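Local structure of peptidoglycan hydrolase FlgJ (Sphingomonas sp. A1, 2ZYC) at residues A4-T9 and R150-A155; A32-W37 and P134-K139. The protein probably hydrolyses peptidoglycan, through the C-terminal glycosyl hydrolase family 73 domain described here, so that the flagellar rod can be assembled in the periplasm. The protein carries 2 engineered substitutions. All coordinates share one frame; numbering follows the deposited sequence.

Interaction 1 of 2, residues A4-T9 and R150-A155; sequences AFVDAT and RQRLMA. With PO4 (phosphate ion), chain B.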
loop_
_atom_site.group_PDB
_atom_site.type_symbol
_atom_site.label_atom_id
_atom_site.label_comp_id
_atom_site.label_asym_id
_atom_site.label_seq_id
_atom_site.Cartn_x
_atom_site.Cartn_y
_atom_site.Cartn_z
ATOM N N ALA A 4 9.117 -9.763 -7.892
ATOM C CA ALA A 4 7.860 -10.506 -7.877
ATOM C C ALA A 4 6.791 -9.756 -7.101
ATOM O O ALA A 4 5.611 -9.831 -7.450
ATOM C CB ALA A 4 8.056 -11.897 -7.297
ATOM N N PHE A 5 7.209 -9.038 -6.061
ATOM C CA PHE A 5 6.286 -8.186 -5.293
ATOM C C PHE A 5 5.643 -7.133 -6.189
ATOM O O PHE A 5 4.414 -6.994 -6.216
ATOM C CB PHE A 5 6.994 -7.509 -4.122
ATOM C CG PHE A 5 6.090 -6.625 -3.309
ATOM C CD1 PHE A 5 5.194 -7.178 -2.399
ATOM C CD2 PHE A 5 6.120 -5.248 -3.473
ATOM C CE1 PHE A 5 4.343 -6.356 -1.640
ATOM C CE2 PHE A 5 5.280 -4.423 -2.725
ATOM C CZ PHE A 5 4.392 -4.985 -1.804
ATOM N N VAL A 6 6.486 -6.404 -6.921
ATOM C CA VAL A 6 6.049 -5.406 -7.907
ATOM C C VAL A 6 5.155 -6.033 -8.987
ATOM O O VAL A 6 4.068 -5.523 -9.263
ATOM C CB VAL A 6 7.266 -4.688 -8.541
ATOM C CG1 VAL A 6 6.835 -3.800 -9.705
ATOM C CG2 VAL A 6 8.004 -3.866 -7.487
ATOM N N ASP A 7 5.606 -7.142 -9.581
ATOM C CA ASP A 7 4.839 -7.835 -10.621
ATOM C C ASP A 7 3.446 -8.236 -10.127
ATOM O O ASP A 7 2.456 -8.087 -10.850
ATOM C CB ASP A 7 5.579 -9.088 -11.120
ATOM C CG ASP A 7 6.899 -8.772 -11.825
ATOM O OD1 ASP A 7 7.136 -7.606 -12.217
ATOM O OD2 ASP A 7 7.731 -9.701 -11.958
ATOM N N ALA A 8 3.386 -8.728 -8.891
ATOM C CA ALA A 8 2.150 -9.203 -8.265
ATOM C C ALA A 8 1.189 -8.066 -7.918
ATOM O O ALA A 8 -0.017 -8.165 -8.135
ATOM C CB ALA A 8 2.485 -9.999 -7.009
ATOM N N THR A 9 1.725 -6.980 -7.386
ATOM C CA THR A 9 0.884 -5.900 -6.894
ATOM C C THR A 9 0.429 -4.958 -8.008
ATOM O O THR A 9 -0.613 -4.326 -7.884
ATOM C CB THR A 9 1.584 -5.100 -5.779
ATOM O OG1 THR A 9 2.812 -4.566 -6.272
ATOM C CG2 THR A 9 1.868 -5.996 -4.583
ATOM N N ARG A 150 11.537 2.700 -9.959
ATOM C CA ARG A 150 11.540 2.943 -11.406
ATOM C C ARG A 150 12.048 1.734 -12.211
ATOM O O ARG A 150 11.399 1.303 -13.165
ATOM C CB ARG A 150 12.353 4.192 -11.738
ATOM C CG ARG A 150 12.299 4.608 -13.203
ATOM C CD ARG A 150 12.649 6.095 -13.385
ATOM N NE ARG A 150 13.588 6.599 -12.375
ATOM C CZ ARG A 150 13.251 7.387 -11.348
ATOM N NH1 ARG A 150 11.991 7.781 -11.178
ATOM N NH2 ARG A 150 14.178 7.779 -10.482
ATOM N N GLN A 151 13.191 1.180 -11.807
ATOM C CA GLN A 151 13.803 0.033 -12.489
ATOM C C GLN A 151 12.895 -1.198 -12.454
ATOM O O GLN A 151 12.761 -1.925 -13.444
ATOM C CB GLN A 151 15.158 -0.294 -11.856
ATOM C CG GLN A 151 16.230 0.774 -12.091
ATOM C CD GLN A 151 17.466 0.589 -11.221
ATOM O OE1 GLN A 151 17.574 -0.370 -10.452
ATOM N NE2 GLN A 151 18.409 1.519 -11.338
ATOM N N ARG A 152 12.278 -1.431 -11.300
ATOM C CA ARG A 152 11.383 -2.575 -11.141
ATOM C C ARG A 152 10.093 -2.425 -11.953
ATOM O O ARG A 152 9.586 -3.402 -12.496
ATOM C CB ARG A 152 11.084 -2.833 -9.663
ATOM C CG ARG A 152 12.302 -3.384 -8.933
ATOM C CD ARG A 152 12.097 -3.445 -7.437
ATOM N NE ARG A 152 13.317 -3.928 -6.792
ATOM C CZ ARG A 152 13.780 -3.491 -5.625
ATOM N NH1 ARG A 152 13.133 -2.548 -4.951
ATOM N NH2 ARG A 152 14.902 -3.998 -5.139
ATOM N N LEU A 153 9.575 -1.204 -12.051
ATOM C CA LEU A 153 8.393 -0.971 -12.886
ATOM C C LEU A 153 8.704 -1.233 -14.361
ATOM O O LEU A 153 7.910 -1.856 -15.060
ATOM C CB LEU A 153 7.826 0.438 -12.687
ATOM C CG LEU A 153 7.232 0.781 -11.309
ATOM C CD1 LEU A 153 6.994 2.287 -11.203
ATOM C CD2 LEU A 153 5.950 0.004 -11.038
ATOM N N MET A 154 9.859 -0.754 -14.822
ATOM C CA MET A 154 10.310 -0.997 -16.195
ATOM C C MET A 154 10.462 -2.493 -16.463
ATOM O O MET A 154 9.972 -3.014 -17.470
ATOM C CB MET A 154 11.638 -0.287 -16.448
ATOM C CG MET A 154 11.528 1.222 -16.515
ATOM S SD MET A 154 13.151 1.986 -16.592
ATOM C CE MET A 154 13.860 1.200 -18.043
ATOM N N ALA A 155 11.138 -3.185 -15.543
ATOM C CA ALA A 155 11.322 -4.632 -15.651
ATOM C C ALA A 155 9.997 -5.382 -15.692
ATOM O O ALA A 155 9.898 -6.408 -16.351
ATOM C CB ALA A 155 12.190 -5.162 -14.505
HETATM P P PO4 B . 14.954 -7.499 -7.067
HETATM O O1 PO4 B . 14.568 -6.341 -7.961
HETATM O O2 PO4 B . 16.358 -7.932 -7.425
HETATM O O3 PO4 B . 14.945 -7.035 -5.630
HETATM O O4 PO4 B . 13.997 -8.659 -7.228
#

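Interaction 2 of 2, residues A32-W37 and P134-K139; sequences ALETGW and PSYADK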
loop_
_atom_site.group_PDB
_atom_site.type_symbol
_atom_site.label_atom_id
_atom_site.label_comp_id
_atom_site.label_asym_id
_atom_site.label_seq_id
_atom_site.Cartn_x
_atom_site.Cartn_y
_atom_site.Cartn_z
ATOM N N ALA A 32 5.127 -1.341 -0.813
ATOM C CA ALA A 32 6.553 -1.654 -0.668
ATOM C C ALA A 32 7.141 -1.078 0.625
ATOM O O ALA A 32 7.873 -1.763 1.341
ATOM C CB ALA A 32 7.335 -1.139 -1.864
ATOM N N LEU A 33 6.835 0.184 0.909
ATOM C CA LEU A 33 7.333 0.826 2.120
ATOM C C LEU A 33 6.794 0.102 3.358
ATOM O O LEU A 33 7.540 -0.167 4.314
ATOM C CB LEU A 33 6.930 2.305 2.144
ATOM C CG LEU A 33 7.387 3.109 3.373
ATOM C CD1 LEU A 33 8.910 3.090 3.493
ATOM C CD2 LEU A 33 6.877 4.537 3.279
ATOM N N GLU A 34 5.504 -0.228 3.321
ATOM C CA GLU A 34 4.832 -0.847 4.466
ATOM C C GLU A 34 5.333 -2.247 4.805
ATOM O O GLU A 34 5.320 -2.650 5.966
ATOM C CB GLU A 34 3.312 -0.873 4.262
ATOM C CG GLU A 34 2.652 0.495 4.392
ATOM C CD GLU A 34 3.034 1.214 5.686
ATOM O OE1 GLU A 34 2.988 0.577 6.760
ATOM O OE2 GLU A 34 3.368 2.418 5.627
ATOM N N THR A 35 5.792 -2.979 3.799
ATOM C CA THR A 35 6.103 -4.393 3.993
ATOM C C THR A 35 7.525 -4.765 3.585
ATOM O O THR A 35 7.822 -5.947 3.439
ATOM C CB THR A 35 5.135 -5.301 3.195
ATOM O OG1 THR A 35 5.270 -5.028 1.797
ATOM C CG2 THR A 35 3.694 -5.103 3.635
ATOM N N GLY A 36 8.388 -3.768 3.402
ATOM C CA GLY A 36 9.760 -4.004 2.940
ATOM C C GLY A 36 9.750 -4.784 1.643
ATOM O O GLY A 36 10.351 -5.863 1.547
ATOM N N TRP A 37 9.028 -4.256 0.655
ATOM C CA TRP A 37 8.879 -4.911 -0.649
ATOM C C TRP A 37 8.417 -6.363 -0.499
ATOM O O TRP A 37 8.947 -7.267 -1.152
ATOM C CB TRP A 37 10.187 -4.821 -1.457
ATOM C CG TRP A 37 10.664 -3.426 -1.694
ATOM C CD1 TRP A 37 11.426 -2.667 -0.853
ATOM C CD2 TRP A 37 10.420 -2.618 -2.852
ATOM N NE1 TRP A 37 11.660 -1.432 -1.403
ATOM C CE2 TRP A 37 11.064 -1.376 -2.635
ATOM C CE3 TRP A 37 9.716 -2.819 -4.051
ATOM C CZ2 TRP A 37 11.022 -0.333 -3.568
ATOM C CZ3 TRP A 37 9.681 -1.782 -4.985
ATOM C CH2 TRP A 37 10.331 -0.554 -4.736
ATOM N N PRO A 134 5.988 12.088 11.457
ATOM C CA PRO A 134 6.147 13.351 10.731
ATOM C C PRO A 134 6.945 13.191 9.435
ATOM O O PRO A 134 6.773 13.985 8.509
ATOM C CB PRO A 134 6.909 14.246 11.723
ATOM C CG PRO A 134 6.756 13.591 13.048
ATOM C CD PRO A 134 6.609 12.136 12.795
ATOM N N SER A 135 7.796 12.164 9.375
ATOM C CA SER A 135 8.629 11.924 8.195
ATOM C C SER A 135 7.975 10.993 7.169
ATOM O O SER A 135 8.589 10.657 6.148
ATOM C CB SER A 135 10.008 11.395 8.604
ATOM O OG SER A 135 10.777 12.408 9.234
ATOM N N TYR A 136 6.726 10.590 7.424
ATOM C CA TYR A 136 6.043 9.645 6.521
ATOM C C TYR A 136 6.014 10.099 5.066
ATOM O O TYR A 136 6.335 9.315 4.165
ATOM C CB TYR A 136 4.621 9.277 6.994
ATOM C CG TYR A 136 4.036 8.137 6.175
ATOM C CD1 TYR A 136 4.445 6.819 6.392
ATOM C CD2 TYR A 136 3.105 8.381 5.164
ATOM C CE1 TYR A 136 3.933 5.768 5.633
ATOM C CE2 TYR A 136 2.584 7.336 4.398
ATOM C CZ TYR A 136 3.001 6.035 4.644
ATOM O OH TYR A 136 2.502 4.988 3.899
ATOM N N ALA A 137 5.643 11.359 4.838
ATOM C CA ALA A 137 5.549 11.895 3.485
ATOM C C ALA A 137 6.899 11.880 2.769
ATOM O O ALA A 137 6.984 11.498 1.605
ATOM C CB ALA A 137 4.937 13.303 3.489
ATOM N N ASP A 138 7.952 12.266 3.488
ATOM C CA ASP A 138 9.304 12.258 2.938
ATOM C C ASP A 138 9.748 10.843 2.575
ATOM O O ASP A 138 10.303 10.619 1.500
ATOM C CB ASP A 138 10.298 12.866 3.931
ATOM C CG ASP A 138 10.225 14.384 3.991
ATOM O OD1 ASP A 138 9.559 15.010 3.134
ATOM O OD2 ASP A 138 10.849 14.953 4.914
ATOM N N LYS A 139 9.501 9.901 3.482
ATOM C CA LYS A 139 9.903 8.505 3.274
ATOM C C LYS A 139 9.144 7.857 2.115
ATOM O O LYS A 139 9.750 7.175 1.279
ATOM C CB LYS A 139 9.731 7.702 4.558
ATOM C CG LYS A 139 10.724 8.091 5.642
ATOM C CD LYS A 139 10.373 7.413 6.943
ATOM C CE LYS A 139 11.249 7.917 8.077
ATOM N NZ LYS A 139 10.678 7.505 9.385
#

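Interaction 1 of 2, residues A4-T9 and R150-A155
V6 of helix 3-20, the first of the chain, spreads its two methyls against helix 147-156, the last, one on R152 and one on L153. CG2 meets the root of the arginine, 3.9 Å from R152 CB, while V6 CG1 meets L153 CD2 at 4.1 Å. Both neighbours cross the valine at about a right angle, and W37 also packs on V6.

The polar part begins where the arginine leaves the valine. With CG anti to the carbonyl carbon (chi1 -71°) and the chain extended to NE, R152 carries its guanidinium past V6 to a phosphate ion, probably from the crystallisation liquor. R152 NE gives a nearly straight bond to PO4 O1 (3.0 Å, 166° at the hydrogen), which lies at the guanidinium edge and in its plane. The second bond, R152 NH2 to PO4 O3, is weak and bent, 3.1 Å long. The backbone N atoms of A2 and Q3 bind the same ion, and W37 forms a cation-pi pair with R152. Farther along, D7 OD1 accepts from S156 OG and Q3 NE2.

One side chain thus supplies both apolar contact and charge: in this crystal the phosphate bridges the R152 guanidinium and the start of helix 3-20, and is likely to offset much of the arginine's positive charge.

Interaction 2 of 2, residues A32-W37 and P134-K139
A mixed contact, one hydrogen bond beside a small apolar patch, joins E34 and L33 at the C-terminal end of helix 24-35 to Y136 and K139 in the first turn of helix 136-145. Y136 OH donates to E34 OE2 at 3.2 Å. The oxygen is met on its anti side, 24° out of the carboxylate plane, and sits at the edge of the tyrosine ring, near the ring plane. A bend at chi2 (-52°) turns the glutamate chain to this position, with carboxylate and ring planes 41° apart. The other oxygen, OE1, is bonded to N55 ND2, so each oxygen has its own partner, which restrains the rotation of the carboxylate. A phenylalanine in place of Y136 would remove the hydroxyl and is likely to leave OE2 without this donor and the carboxylate freer to turn.

The helix closes in a Schellman motif at G36, which takes a positive phi, and W37 N returns to A32 O at 2.8 Å. Lysozyme-clan enzymes carry their acid glutamate at the end of such a helix, and the position of E34 is consistent with that layout.

Beside the bond, L33 CD2 lies 4.0 Å from Y136 CE1, obliquely to the ring, as the two side chains slide past each other in opposite directions. L33 CD2 also comes within 4.4 Å of K139 CB, whereas the lysine chain leads away to a salt bridge between K139 NZ and D133 OD2.

Overall arrangement
From the N terminus, helix 3-20 supplies the first side of interaction 1 and helix 24-35, next in the chain, the first side of interaction 2. The chain then runs through the two-stranded sheet and helices 92-105 and 118-127 before helix 136-145 closes interaction 2. Helix 147-156 follows and closes interaction 1, bringing the last helix back to the first. The shorter loop is therefore nested within the longer one. The centres lie about 17 Å apart, yet the contacts touch: F5 CE2 is 3.6 Å from A32 N, and F5 CB is 3.6 Å from W37 O. Together they join the first two helices to the last two.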